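Local coordinates for ABC transporter periplasmic peptide-binding protein (Pseudoalteromonas, PDB 4QFL), which binds dipeptides, here the pair Ala-Phe, in the periplasm and probably hands them to an ABC transporter for uptake, at residues F74-A79 and T94-V99; H102-F107 and Y206-G211. All coordinates share one frame; numbering follows the deposited sequence.

Interaction 1: F74-A79 and T94-V99; sequences FKSELA and TLRKGV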
ATOM      1  N   PHE A  74       7.988  18.014   0.270  1.00 22.30           N
ATOM      2  CA  PHE A  74       8.628  17.153   1.252  1.00 23.93           C
ATOM      3  C   PHE A  74       8.809  17.876   2.573  1.00 22.39           C
ATOM      4  O   PHE A  74       9.184  19.046   2.615  1.00 21.56           O
ATOM      5  CB  PHE A  74       9.985  16.668   0.757  1.00 22.38           C
ATOM      6  CG  PHE A  74       9.903  15.731  -0.405  1.00 19.93           C
ATOM      7  CD1 PHE A  74       9.281  14.505  -0.271  1.00 20.00           C
ATOM      8  CD2 PHE A  74      10.456  16.072  -1.623  1.00 19.79           C
ATOM      9  CE1 PHE A  74       9.205  13.630  -1.336  1.00 21.73           C
ATOM     10  CE2 PHE A  74      10.385  15.205  -2.694  1.00 24.37           C
ATOM     11  CZ  PHE A  74       9.761  13.978  -2.550  1.00 22.13           C
ATOM     12  N   LYS A  75       8.552  17.154   3.655  1.00 22.09           N
ATOM     13  CA  LYS A  75       8.607  17.711   4.993  1.00 21.42           C
ATOM     14  C   LYS A  75       9.596  16.956   5.862  1.00 19.27           C
ATOM     15  O   LYS A  75       9.640  15.727   5.864  1.00 22.62           O
ATOM     16  CB  LYS A  75       7.224  17.661   5.633  1.00 20.36           C
ATOM     17  CG  LYS A  75       6.105  18.098   4.700  1.00 23.95           C
ATOM     18  CD  LYS A  75       6.429  19.408   3.965  1.00 26.81           C
ATOM     19  CE  LYS A  75       6.476  20.600   4.897  1.00 27.66           C
ATOM     20  NZ  LYS A  75       6.804  21.839   4.137  1.00 36.02           N
ATOM     21  N   SER A  76      10.395  17.706   6.600  1.00 19.92           N
ATOM     22  CA  SER A  76      11.363  17.135   7.511  1.00 20.77           C
ATOM     23  C   SER A  76      10.706  16.264   8.574  1.00 22.10           C
ATOM     24  O   SER A  76       9.781  16.694   9.262  1.00 25.35           O
ATOM     25  CB  SER A  76      12.141  18.253   8.193  1.00 20.17           C
ATOM     26  OG  SER A  76      12.541  17.847   9.486  1.00 23.17           O
ATOM     27  N   GLU A  77      11.190  15.037   8.706  1.00 17.88           N
ATOM     28  CA  GLU A  77      10.824  14.212   9.836  1.00 20.04           C
ATOM     29  C   GLU A  77      12.006  13.947  10.744  1.00 20.45           C
ATOM     30  O   GLU A  77      12.264  14.729  11.656  1.00 22.25           O
ATOM     31  CB  GLU A  77      10.240  12.874   9.395  1.00 17.55           C
ATOM     32  CG  GLU A  77       8.871  12.972   8.726  1.00 20.52           C
ATOM     33  CD  GLU A  77       7.830  13.692   9.578  1.00 22.03           C
ATOM     34  OE1 GLU A  77       7.958  13.704  10.828  1.00 24.40           O
ATOM     35  OE2 GLU A  77       6.875  14.249   8.990  1.00 23.92           O
ATOM     36  N   LEU A  78      12.735  12.859  10.487  1.00 20.91           N
ATOM     37  CA  LEU A  78      13.964  12.573  11.237  1.00 19.91           C
ATOM     38  C   LEU A  78      15.123  13.236  10.498  1.00 20.43           C
ATOM     39  O   LEU A  78      16.206  13.410  11.063  1.00 21.50           O
ATOM     40  CB  LEU A  78      14.234  11.075  11.367  1.00 20.71           C
ATOM     41  CG  LEU A  78      13.421  10.322  12.415  1.00 18.95           C
ATOM     42  CD1 LEU A  78      13.808   8.859  12.385  1.00 19.60           C
ATOM     43  CD2 LEU A  78      13.635  10.916  13.796  1.00 21.13           C
ATOM     44  N   ALA A  79      14.899  13.577   9.234  1.00 18.15           N
ATOM     45  CA  ALA A  79      15.847  14.378   8.464  1.00 19.75           C
ATOM     46  C   ALA A  79      15.427  15.834   8.536  1.00 21.06           C
ATOM     47  O   ALA A  79      14.249  16.139   8.370  1.00 21.22           O
ATOM     48  CB  ALA A  79      15.870  13.931   7.020  1.00 20.89           C
ATOM     49  N   THR A  94      20.603  15.678   6.243  1.00 22.68           N
ATOM     50  CA  THR A  94      21.038  16.128   7.561  1.00 23.87           C
ATOM     51  C   THR A  94      20.022  15.614   8.562  1.00 22.20           C
ATOM     52  O   THR A  94      18.824  15.696   8.318  1.00 23.29           O
ATOM     53  CB  THR A  94      21.083  17.673   7.678  1.00 22.75           C
ATOM     54  OG1 THR A  94      21.767  18.230   6.555  1.00 23.90           O
ATOM     55  CG2 THR A  94      21.787  18.089   8.956  1.00 22.18           C
ATOM     56  N   LEU A  95      20.491  15.101   9.691  1.00 22.31           N
ATOM     57  CA  LEU A  95      19.612  14.397  10.617  1.00 21.82           C
ATOM     58  C   LEU A  95      19.383  15.125  11.930  1.00 22.75           C
ATOM     59  O   LEU A  95      20.283  15.770  12.468  1.00 23.12           O
ATOM     60  CB  LEU A  95      20.139  12.991  10.912  1.00 21.46           C
ATOM     61  CG  LEU A  95      20.592  12.119   9.741  1.00 23.30           C
ATOM     62  CD1 LEU A  95      21.197  10.830  10.288  1.00 22.48           C
ATOM     63  CD2 LEU A  95      19.445  11.830   8.777  1.00 19.18           C
ATOM     64  N   ARG A  96      18.170  14.973  12.447  1.00 22.68           N
ATOM     65  CA  ARG A  96      17.744  15.581  13.708  1.00 21.54           C
ATOM     66  C   ARG A  96      18.550  15.077  14.904  1.00 20.83           C
ATOM     67  O   ARG A  96      18.816  13.884  15.021  1.00 24.52           O
ATOM     68  CB  ARG A  96      16.256  15.295  13.929  1.00 20.22           C
ATOM     69  CG  ARG A  96      15.645  15.984  15.124  1.00 22.26           C
ATOM     70  CD  ARG A  96      14.135  15.860  15.079  1.00 21.41           C
ATOM     71  NE  ARG A  96      13.585  16.187  13.763  1.00 24.89           N
ATOM     72  CZ  ARG A  96      13.020  17.352  13.456  1.00 26.60           C
ATOM     73  NH1 ARG A  96      12.924  18.307  14.377  1.00 26.87           N
ATOM     74  NH2 ARG A  96      12.537  17.562  12.236  1.00 24.44           N
ATOM     75  N   LYS A  97      18.936  15.992  15.789  1.00 22.72           N
ATOM     76  CA  LYS A  97      19.662  15.641  17.001  1.00 21.81           C
ATOM     77  C   LYS A  97      18.694  15.506  18.168  1.00 24.01           C
ATOM     78  O   LYS A  97      17.647  16.161  18.200  1.00 24.94           O
ATOM     79  CB  LYS A  97      20.720  16.710  17.326  1.00 28.04           C
ATOM     80  CG  LYS A  97      22.185  16.308  17.075  1.00 27.35           C
ATOM     81  CD  LYS A  97      23.139  17.370  17.628  1.00 26.45           C
ATOM     82  CE  LYS A  97      24.541  16.836  17.835  1.00 28.32           C
ATOM     83  NZ  LYS A  97      24.554  15.586  18.645  1.00 33.89           N
ATOM     84  N   GLY A  98      19.034  14.652  19.127  1.00 24.37           N
ATOM     85  CA  GLY A  98      18.241  14.531  20.332  1.00 23.87           C
ATOM     86  C   GLY A  98      17.043  13.607  20.226  1.00 25.90           C
ATOM     87  O   GLY A  98      16.118  13.700  21.028  1.00 28.32           O
ATOM     88  N   VAL A  99      17.050  12.701  19.258  1.00 25.17           N
ATOM     89  CA  VAL A  99      15.920  11.796  19.085  1.00 21.74           C
ATOM     90  C   VAL A  99      16.209  10.482  19.772  1.00 23.20           C
ATOM     91  O   VAL A  99      17.209   9.840  19.483  1.00 24.01           O
ATOM     92  CB  VAL A  99      15.640  11.499  17.608  1.00 21.72           C
ATOM     93  CG1 VAL A  99      14.545  10.442  17.492  1.00 21.35           C
ATOM     94  CG2 VAL A  99      15.267  12.781  16.868  1.00 18.27           C
TER
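Arg96 reaches Glu77 because its CG stands anti to the backbone N (chi1 -174°) and the chain then bends at chi3, which brings the NE/NH2 edge of the guanidinium to Glu77 O. The contact lies at the edge of a four-stranded antiparallel sheet: strand 79-84 is an outermost strand there and pairs with 90-95, and Ala79 faces Leu95 as an antiparallel non-hydrogen-bonded pair with CA atoms 4.3 Å apart. Just beyond that pair, Arg96 N donates to Leu78 O at 2.9 Å, an almost straight bond (177°).

The side chain of Arg96 then closes on the turn that leads into strand 79-84. NE and NH2 grip Glu77 O side-on, and both N-H angles are well bent, 134° for NE, because one oxygen serves two donors and sits somewhat out of the guanidinium plane. NH2 also lies 2.8 Å from Ser76 OG, whose hydroxyl donates to Ala79 O and so ties the turn across its own ends. An alanine in place of Arg96 removes both donors to Glu77 O and would probably leave the turn at 76-79 less firmly held against the sheet edge. The carboxylate of Glu77 looks elsewhere, to Ser66 and, by a salt bridge, to Lys234, while Trp233 packs against both Glu77 and Arg96.

Leu78 supplies the apolar side of the contact. Its CB leaves the backbone away from 94-99, yet the branch curls back, and CD2 packs against both methyls of Val99, 3.8 Å from CG1 and 3.9 Å from CG2.

Interaction 2: H102-F107 and Y206-G211; sequences HTTAYF and YPVGTG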
ATOM      1  N   HIS A 102      12.906   4.065  21.582  1.00 20.66           N
ATOM      2  CA  HIS A 102      12.057   3.527  22.647  1.00 20.36           C
ATOM      3  C   HIS A 102      12.809   2.769  23.722  1.00 19.80           C
ATOM      4  O   HIS A 102      13.738   2.012  23.451  1.00 22.15           O
ATOM      5  CB  HIS A 102      11.006   2.574  22.076  1.00 18.97           C
ATOM      6  CG  HIS A 102      10.036   3.226  21.149  1.00 17.92           C
ATOM      7  ND1 HIS A 102       9.352   2.524  20.183  1.00 16.09           N
ATOM      8  CD2 HIS A 102       9.627   4.511  21.042  1.00 17.63           C
ATOM      9  CE1 HIS A 102       8.568   3.347  19.515  1.00 16.55           C
ATOM     10  NE2 HIS A 102       8.717   4.559  20.015  1.00 19.49           N
ATOM     11  N   THR A 103      12.396   2.987  24.956  1.00 21.30           N
ATOM     12  CA  THR A 103      12.698   2.051  26.006  1.00 24.28           C
ATOM     13  C   THR A 103      11.504   1.118  26.037  1.00 24.59           C
ATOM     14  O   THR A 103      10.366   1.553  26.223  1.00 24.27           O
ATOM     15  CB  THR A 103      12.861   2.751  27.358  1.00 25.07           C
ATOM     16  OG1 THR A 103      14.023   3.588  27.321  1.00 25.62           O
ATOM     17  CG2 THR A 103      13.006   1.726  28.476  1.00 24.65           C
ATOM     18  N   THR A 104      11.758  -0.163  25.817  1.00 24.84           N
ATOM     19  CA  THR A 104      10.708  -1.153  25.859  1.00 23.36           C
ATOM     20  C   THR A 104      11.104  -2.166  26.906  1.00 24.67           C
ATOM     21  O   THR A 104      12.168  -2.042  27.515  1.00 26.76           O
ATOM     22  CB  THR A 104      10.619  -1.902  24.545  1.00 23.14           C
ATOM     23  OG1 THR A 104      11.780  -2.731  24.420  1.00 23.54           O
ATOM     24  CG2 THR A 104      10.530  -0.924  23.368  1.00 22.38           C
ATOM     25  N   ALA A 105      10.259  -3.177  27.094  1.00 25.65           N
ATOM     26  CA  ALA A 105      10.539  -4.275  28.020  1.00 26.74           C
ATOM     27  C   ALA A 105      11.800  -5.040  27.627  1.00 25.10           C
ATOM     28  O   ALA A 105      12.481  -5.578  28.481  1.00 28.01           O
ATOM     29  CB  ALA A 105       9.349  -5.226  28.096  1.00 27.34           C
ATOM     30  N   TYR A 106      12.111  -5.069  26.334  1.00 22.90           N
ATOM     31  CA  TYR A 106      13.208  -5.873  25.823  1.00 22.62           C
ATOM     32  C   TYR A 106      14.431  -5.051  25.387  1.00 21.31           C
ATOM     33  O   TYR A 106      15.448  -5.619  24.994  1.00 21.27           O
ATOM     34  CB  TYR A 106      12.698  -6.765  24.681  1.00 19.75           C
ATOM     35  CG  TYR A 106      11.706  -6.055  23.779  1.00 21.30           C
ATOM     36  CD1 TYR A 106      12.134  -5.330  22.674  1.00 21.97           C
ATOM     37  CD2 TYR A 106      10.344  -6.089  24.048  1.00 22.54           C
ATOM     38  CE1 TYR A 106      11.235  -4.663  21.858  1.00 19.59           C
ATOM     39  CE2 TYR A 106       9.437  -5.427  23.235  1.00 20.30           C
ATOM     40  CZ  TYR A 106       9.892  -4.719  22.144  1.00 20.93           C
ATOM     41  OH  TYR A 106       9.001  -4.058  21.337  1.00 21.83           O
ATOM     42  N   PHE A 107      14.347  -3.719  25.472  1.00 22.52           N
ATOM     43  CA  PHE A 107      15.450  -2.850  25.018  1.00 22.45           C
ATOM     44  C   PHE A 107      15.500  -1.488  25.709  1.00 23.04           C
ATOM     45  O   PHE A 107      14.470  -0.854  25.927  1.00 25.33           O
ATOM     46  CB  PHE A 107      15.390  -2.653  23.496  1.00 21.50           C
ATOM     47  CG  PHE A 107      16.447  -1.711  22.941  1.00 22.78           C
ATOM     48  CD1 PHE A 107      17.749  -2.143  22.725  1.00 21.69           C
ATOM     49  CD2 PHE A 107      16.121  -0.403  22.591  1.00 23.03           C
ATOM     50  CE1 PHE A 107      18.700  -1.291  22.194  1.00 20.70           C
ATOM     51  CE2 PHE A 107      17.075   0.453  22.056  1.00 22.72           C
ATOM     52  CZ  PHE A 107      18.364   0.006  21.865  1.00 21.92           C
ATOM     53  N   TYR A 206       9.421  -7.712  17.784  1.00 22.04           N
ATOM     54  CA  TYR A 206       9.408  -6.858  18.960  1.00 23.00           C
ATOM     55  C   TYR A 206      10.169  -5.608  18.604  1.00 18.92           C
ATOM     56  O   TYR A 206      11.381  -5.535  18.756  1.00 19.87           O
ATOM     57  CB  TYR A 206      10.039  -7.572  20.142  1.00 23.31           C
ATOM     58  CG  TYR A 206       9.271  -8.794  20.518  1.00 21.73           C
ATOM     59  CD1 TYR A 206       9.543 -10.008  19.914  1.00 25.24           C
ATOM     60  CD2 TYR A 206       8.254  -8.736  21.456  1.00 23.34           C
ATOM     61  CE1 TYR A 206       8.836 -11.149  20.250  1.00 25.72           C
ATOM     62  CE2 TYR A 206       7.538  -9.867  21.801  1.00 28.49           C
ATOM     63  CZ  TYR A 206       7.838 -11.077  21.193  1.00 26.66           C
ATOM     64  OH  TYR A 206       7.144 -12.218  21.517  1.00 27.74           O
ATOM     65  N   PRO A 207       9.439  -4.618  18.105  1.00 18.14           N
ATOM     66  CA  PRO A 207      10.017  -3.469  17.427  1.00 18.36           C
ATOM     67  C   PRO A 207      10.563  -2.418  18.377  1.00 18.01           C
ATOM     68  O   PRO A 207      10.096  -2.272  19.519  1.00 17.90           O
ATOM     69  CB  PRO A 207       8.827  -2.905  16.657  1.00 17.57           C
ATOM     70  CG  PRO A 207       7.661  -3.244  17.497  1.00 18.11           C
ATOM     71  CD  PRO A 207       7.967  -4.556  18.151  1.00 18.98           C
ATOM     72  N   VAL A 208      11.558  -1.686  17.882  1.00 16.93           N
ATOM     73  CA  VAL A 208      12.020  -0.475  18.527  1.00 16.14           C
ATOM     74  C   VAL A 208      12.057   0.632  17.498  1.00 17.01           C
ATOM     75  O   VAL A 208      12.754   0.529  16.498  1.00 18.98           O
ATOM     76  CB  VAL A 208      13.427  -0.647  19.125  1.00 18.37           C
ATOM     77  CG1 VAL A 208      13.941   0.682  19.649  1.00 15.90           C
ATOM     78  CG2 VAL A 208      13.399  -1.690  20.241  1.00 20.30           C
ATOM     79  N   GLY A 209      11.298   1.694  17.742  1.00 18.13           N
ATOM     80  CA  GLY A 209      11.247   2.814  16.828  1.00 15.89           C
ATOM     81  C   GLY A 209      11.511   4.111  17.543  1.00 18.68           C
ATOM     82  O   GLY A 209      11.991   4.120  18.669  1.00 17.82           O
ATOM     83  N   THR A 210      11.197   5.217  16.885  1.00 17.91           N
ATOM     84  CA  THR A 210      11.337   6.527  17.504  1.00 19.74           C
ATOM     85  C   THR A 210       9.988   7.221  17.544  1.00 18.98           C
ATOM     86  O   THR A 210       9.902   8.409  17.888  1.00 19.16           O
ATOM     87  CB  THR A 210      12.321   7.420  16.728  1.00 20.59           C
ATOM     88  OG1 THR A 210      11.909   7.519  15.356  1.00 18.19           O
ATOM     89  CG2 THR A 210      13.716   6.838  16.787  1.00 18.03           C
ATOM     90  N   GLY A 211       8.945   6.461  17.199  1.00 18.52           N
ATOM     91  CA  GLY A 211       7.604   6.976  16.994  1.00 17.63           C
ATOM     92  C   GLY A 211       6.852   7.294  18.264  1.00 16.51           C
ATOM     93  O   GLY A 211       7.340   7.025  19.365  1.00 19.52           O
TER
HETATM   94  O   HOH W   1       8.051  -0.278  20.233  1.00 19.00           O
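Tyr106 and Tyr206 meet edge-to-face: the edge of the Tyr206 ring is turned toward the face of Tyr106, with centroids 5.5 Å apart and planes at 72°. Tyr206 CB lies over that same face, 3.6 Å from the ring centroid and close to the normal, a CH-pi contact. On the opposite face Thr104 OG1 stands over the ring centre. The Tyr106 ring is therefore held between its partner's CB and the hydroxyl of its own turn, a placement that follows from CG lying between the backbone N and the carbonyl carbon (chi1 39°). Its hydroxyl, at the ring edge, donates to Pro207 O at 2.8 Å.

Both segments are loops without regular structure: 102-107 leads toward helix 115-126, whereas the loop 206-211 runs into strand 213-219. The first is folded on itself by an ST turn, in which Thr104 OG1 accepts from Tyr106 N, and by Thr104 N bonding to Phe107 O.

At the other end the His102 ring is set against the glycine-rich backbone. Gly209 O lies over its centre, 3.2 Å above the plane, while Gly211 O lies in that plane and accepts from NE2 at 2.9 Å along a nearly straight N-H (171°). Gly211 O has a second donor in Asn229. Gly209 O also receives His102 N, so one carbonyl both takes a backbone bond and sits over the ring. On the other ring nitrogen, a water joins ND1 to Pro207 O, donating to the latter.

Between these two ends Val208 crosses Phe107 at about a right angle, and its methyls CG1 and CG2 both lie 3.8 Å from Phe107 CD2.

How the interactions relate
Interactions 1 and 2 follow one another along the chain, with Val99 closing the first only three residues before His102 opens the second; their centres are about 19 Å apart. They meet directly through Thr210: its CG2 packs on Val99 CG1 at 3.8 Å, while its OG1, hydrogen-bonded to Asp62, lies 3.8 Å from Leu78 CD1 in a packing contact. Thus the 206-211 loop touches both segments of interaction 1. Each contact is centred about 24 Å from the centre of the chain, on the same side of it. None of their residues belongs to the Ala-Phe pocket, which includes Thr48, Arg383 and Asp436, so both are structural packing outside that site.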